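Putative hydrolase YdeN (Bacillus subtilis, PDB 1UXO) probably acts as a serine hydrolase of the alpha/beta-hydrolase fold, in the RBBP9 family, with its natural substrate not established. Local coordinates at residues 54-59 and 80-85; 135-138 and 143-146. The protein carries 2 engineered substitutions. All blocks are in the same frame, centred on the assembly; numbering follows the deposited sequence. Where two conformers were deposited one is given.

Contact 1 of 2, residues 54-59 and 80-85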
# COMPACT_ATOMS: atom_id res chain seq x y z
N ASP A 54 -9.84 8.79 -8.25
CA ASP A 54 -10.77 9.90 -7.88
C ASP A 54 -11.04 9.90 -6.37
O ASP A 54 -11.03 10.95 -5.76
CB ASP A 54 -12.11 9.82 -8.62
CG ASP A 54 -12.00 10.19 -10.08
OD1 ASP A 54 -11.02 10.83 -10.50
OD2 ASP A 54 -12.86 9.84 -10.90
N THR A 55 -11.22 8.73 -5.75
CA THR A 55 -11.37 8.67 -4.31
C THR A 55 -10.12 9.13 -3.58
O THR A 55 -10.19 9.93 -2.63
CB THR A 55 -11.81 7.26 -3.88
OG1 THR A 55 -13.04 6.93 -4.49
CG2 THR A 55 -12.11 7.16 -2.44
N LEU A 56 -8.94 8.65 -4.00
CA LEU A 56 -7.75 9.12 -3.35
C LEU A 56 -7.61 10.66 -3.43
O LEU A 56 -7.12 11.31 -2.51
CB LEU A 56 -6.51 8.44 -3.95
CG LEU A 56 -6.42 6.92 -3.67
CD1 LEU A 56 -5.51 6.19 -4.66
CD2 LEU A 56 -6.03 6.64 -2.19
N SER A 57 -8.03 11.23 -4.56
CA SER A 57 -7.89 12.65 -4.80
C SER A 57 -8.74 13.49 -3.82
O SER A 57 -8.40 14.64 -3.57
CB SER A 57 -8.15 12.97 -6.28
OG SER A 57 -9.53 13.27 -6.38
N LEU A 58 -9.73 12.87 -3.17
CA LEU A 58 -10.54 13.56 -2.15
C LEU A 58 -9.71 13.99 -0.95
O LEU A 58 -10.12 14.90 -0.22
CB LEU A 58 -11.65 12.66 -1.63
CG LEU A 58 -12.71 12.26 -2.65
CD1 LEU A 58 -13.60 11.20 -2.10
CD2 LEU A 58 -13.53 13.42 -3.17
N TYR A 59 -8.55 13.32 -0.77
CA TYR A 59 -7.64 13.50 0.37
C TYR A 59 -6.34 14.25 0.01
O TYR A 59 -5.49 14.47 0.85
CB TYR A 59 -7.30 12.11 0.93
CG TYR A 59 -8.52 11.46 1.49
CD1 TYR A 59 -8.91 11.72 2.78
CD2 TYR A 59 -9.33 10.64 0.71
CE1 TYR A 59 -10.06 11.15 3.31
CE2 TYR A 59 -10.51 10.04 1.24
CZ TYR A 59 -10.84 10.30 2.54
OH TYR A 59 -11.98 9.76 3.12
N LEU A 80 0.52 3.91 -6.47
CA LEU A 80 1.66 4.19 -7.37
C LEU A 80 1.20 5.09 -8.55
O LEU A 80 1.87 6.10 -8.91
CB LEU A 80 2.34 2.90 -7.91
CG LEU A 80 3.04 2.04 -6.86
CD1 LEU A 80 3.53 0.77 -7.48
CD2 LEU A 80 4.13 2.78 -6.15
N ARG A 81 0.07 4.75 -9.14
CA ARG A 81 -0.48 5.59 -10.19
C ARG A 81 -0.85 6.97 -9.67
O ARG A 81 -0.68 7.97 -10.38
CB ARG A 81 -1.66 4.94 -10.84
CG ARG A 81 -1.32 3.75 -11.64
CD ARG A 81 -0.55 4.17 -12.94
NE ARG A 81 -0.25 3.00 -13.71
CZ ARG A 81 0.72 2.88 -14.58
NH1 ARG A 81 1.52 3.90 -14.88
NH2 ARG A 81 0.85 1.69 -15.15
N PHE A 82 -1.41 7.02 -8.47
CA PHE A 82 -1.74 8.29 -7.82
C PHE A 82 -0.53 9.17 -7.66
O PHE A 82 -0.56 10.38 -8.00
CB PHE A 82 -2.42 7.98 -6.49
CG PHE A 82 -2.92 9.13 -5.76
CD1 PHE A 82 -3.94 9.92 -6.27
CD2 PHE A 82 -2.39 9.44 -4.49
CE1 PHE A 82 -4.41 11.03 -5.52
CE2 PHE A 82 -2.88 10.53 -3.74
CZ PHE A 82 -3.89 11.32 -4.27
N LEU A 83 0.56 8.62 -7.14
CA LEU A 83 1.78 9.42 -6.92
C LEU A 83 2.38 9.88 -8.23
O LEU A 83 2.95 10.96 -8.27
CB LEU A 83 2.83 8.62 -6.18
CG LEU A 83 2.43 8.18 -4.77
CD1 LEU A 83 3.53 7.27 -4.31
CD2 LEU A 83 2.30 9.37 -3.88
N GLU A 84 2.26 9.08 -9.30
CA GLU A 84 2.80 9.51 -10.60
C GLU A 84 2.23 10.82 -11.04
O GLU A 84 2.93 11.62 -11.65
CB GLU A 84 2.46 8.55 -11.73
CG GLU A 84 3.29 7.37 -11.85
CD GLU A 84 2.95 6.54 -13.10
OE1 GLU A 84 1.77 6.40 -13.45
OE2 GLU A 84 3.89 6.04 -13.74
N HIS A 85 0.95 11.04 -10.77
CA HIS A 85 0.28 12.23 -11.28
C HIS A 85 0.11 13.35 -10.24
O HIS A 85 -0.51 14.35 -10.52
CB HIS A 85 -1.07 11.81 -11.88
CG HIS A 85 -0.94 11.12 -13.21
ND1 HIS A 85 -1.90 10.28 -13.71
CD2 HIS A 85 0.08 11.13 -14.13
CE1 HIS A 85 -1.49 9.81 -14.89
NE2 HIS A 85 -0.30 10.31 -15.17
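Two helices of an alpha/beta-hydrolase fold meet here: helix 49-57, which precedes strand 67-72, and helix 75-84, which follows that strand. Helix 75-84 starts just after Ser-73, the predicted nucleophile. Its Phe-82 reaches toward the other helix and ends against Leu-56. The beta carbon of Leu-56 makes the closest approach. CB of Leu-56 stands over the centre of the Phe-82 ring, 3.7 Å from its centroid and only 14° off the ring normal, a CH-pi contact made with one face. The closest ring atom is CE1 of Phe-82, also 3.7 Å from CB of Leu-56. The ring extends out from its own helix because CG lies anti to the backbone N (chi1 -175°). Farther back, the branch methyl CD1 of Leu-56 lies 4.0 Å from CB of Phe-82. Thus the leucine covers both the ring and the root of the side chain. The far end of the ring runs on to the backbone of the first helix, with CZ of Phe-82 3.7 Å from the carbonyl O of Leu-56. Leu-53, Gln-60 and Leu-63 also touch Phe-82. Replacing Phe-82, an alanine here would probably leave the CB and CD1 of Leu-56 without their aromatic partner and open a gap between the helices. The end of Arg-81 leads away from segment 54-59, although its side chain still touches Leu-53. NH1 of Arg-81 forms a salt bridge of 2.9 Å with OE1 of Glu-84, nearly in the guanidinium plane, on the syn side of the carboxylate but tilted 27° from its plane. Arg-81 also bonds to the carbonyls of Gly-117 and Ser-118, and Glu-84 OE2 to the N of Asp-120. The chemistry is therefore divided: the contact itself is apolar, while the charged pair ties helix 75-84 to residues 117-120.

Contact 2 of 2, residues 135-138 and 143-146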
# COMPACT_ATOMS: atom_id res chain seq x y z
N ALA A 135 6.25 -8.71 1.74
CA ALA A 135 5.71 -9.74 0.85
C ALA A 135 5.90 -11.10 1.39
O ALA A 135 6.91 -11.40 2.04
CB ALA A 135 6.34 -9.63 -0.56
N SER A 136 4.95 -11.96 1.08
CA SER A 136 4.96 -13.35 1.55
C SER A 136 5.51 -14.30 0.53
O SER A 136 5.04 -14.34 -0.60
CB SER A 136 3.53 -13.79 1.92
OG SER A 136 3.39 -15.22 2.04
N LYS A 137 6.49 -15.13 0.93
CA LYS A 137 7.09 -16.08 0.01
C LYS A 137 6.11 -17.06 -0.59
O LYS A 137 6.31 -17.45 -1.74
CB LYS A 137 8.26 -16.85 0.64
CG LYS A 137 9.09 -17.69 -0.31
CD LYS A 137 9.63 -16.84 -1.43
CE LYS A 137 10.85 -17.36 -2.18
NZ LYS A 137 10.55 -18.56 -2.93
N ASP A 138 5.07 -17.43 0.15
CA ASP A 138 4.10 -18.41 -0.31
C ASP A 138 2.76 -17.87 -0.77
O ASP A 138 1.78 -18.62 -0.93
CB ASP A 138 3.97 -19.56 0.71
CG ASP A 138 3.32 -19.14 2.03
OD1 ASP A 138 3.00 -17.93 2.17
OD2 ASP A 138 3.12 -19.97 3.00
N PRO A 143 2.55 -13.22 -6.62
CA PRO A 143 3.79 -13.99 -6.47
C PRO A 143 4.86 -13.13 -5.86
O PRO A 143 5.01 -11.93 -6.18
CB PRO A 143 4.12 -14.43 -7.89
CG PRO A 143 2.80 -14.37 -8.58
CD PRO A 143 2.05 -13.21 -8.01
N PHE A 144 5.56 -13.73 -4.91
CA PHE A 144 6.68 -13.07 -4.25
C PHE A 144 7.64 -12.35 -5.16
O PHE A 144 8.06 -11.21 -4.87
CB PHE A 144 7.45 -14.05 -3.33
CG PHE A 144 8.60 -13.40 -2.60
CD1 PHE A 144 8.36 -12.59 -1.51
CD2 PHE A 144 9.93 -13.62 -3.02
CE1 PHE A 144 9.45 -11.99 -0.84
CE2 PHE A 144 11.00 -13.05 -2.34
CZ PHE A 144 10.76 -12.20 -1.29
N SER A 145 7.96 -12.98 -6.29
CA SER A 145 8.88 -12.38 -7.28
C SER A 145 8.38 -11.05 -7.82
O SER A 145 9.17 -10.16 -8.14
CB SER A 145 9.10 -13.36 -8.45
OG SER A 145 7.89 -13.60 -9.12
N PHE A 146 7.07 -10.91 -7.94
CA PHE A 146 6.48 -9.65 -8.42
C PHE A 146 6.71 -8.51 -7.41
O PHE A 146 6.88 -7.31 -7.79
CB PHE A 146 4.98 -9.80 -8.60
CG PHE A 146 4.53 -10.63 -9.78
CD1 PHE A 146 5.24 -11.74 -10.28
CD2 PHE A 146 3.32 -10.32 -10.33
CE1 PHE A 146 4.75 -12.50 -11.35
CE2 PHE A 146 2.79 -11.09 -11.41
CZ PHE A 146 3.51 -12.16 -11.92
O HOH W 1 4.79 -16.41 -3.98
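The Phe-144 ring meets three consecutive residues, Ala-135 to Lys-137, all at oblique angles. CB of Ala-135 lies 3.7 Å from CD1 of Phe-144. On the CD2 branch, CD of Lys-137 comes to 3.6 Å from CD2 of Phe-144. The second flat group, the Phe-146 ring, packs within its own segment: Pro-143 CD sits over the centre of one face, and Ser-145 OG lies at the edge in the ring plane. Lys-103 makes a cation-pi contact with this ring.

The lysine and Phe-144 side chains cross at about a right angle. The aliphatic part of Lys-137 does the packing. The chain of Lys-137 bends at chi2 (57°) and again at chi4, and CE of Lys-137 stays 3.9 Å from CD2 of Phe-144. Phe-144 has its CG anti to the backbone N (chi1 -179°), which sends the ring from the helix start back to the strand. The carbonyl O of Ser-136 lies 3.7 Å from CB of Phe-144.

A water completes the junction. It donates to the O of Lys-137 and accepts from the N of Phe-144, each at 2.9 Å. It thus serves an N-H in the first turn of the helix, just after the N-cap residue Pro-143. Ser-136 points the other way, and its OG bonds to the O of Gly-165. Asp-138 bonds through OD2 to ND1 of His-163. These two side chains hold the strand end to the 163-165 loop, close to the predicted catalytic Asp-139 and His-166.

In the fold, the contact packs the first turn of helix 144-153 on the end of strand 128-136, within a beta-alpha-beta unit. Phe-144 also touches Leu-158 and Glu-160 on strand 157-161, which pairs with Ala-135 and Lys-137 through backbone hydrogen bonds.

Along the chain the two contacts come in series and neither nests in the other. Contact 1 closes first: from helix 49-57 the chain runs through strand 67-72 and past Ser-73 before helix 75-84 returns to its partner. The chain then crosses strand 92-98 and reaches strand 128-136. Contact 2 closes a much shorter loop, only four residues long, which contains Asp-139. Contact 1 joins two helices, while contact 2 joins a strand end to the next helix. They lie on opposite sides of the chain's centre, their own centres 25 Å apart. Each loop carries one predicted charge-relay residue, and His-166 follows after both.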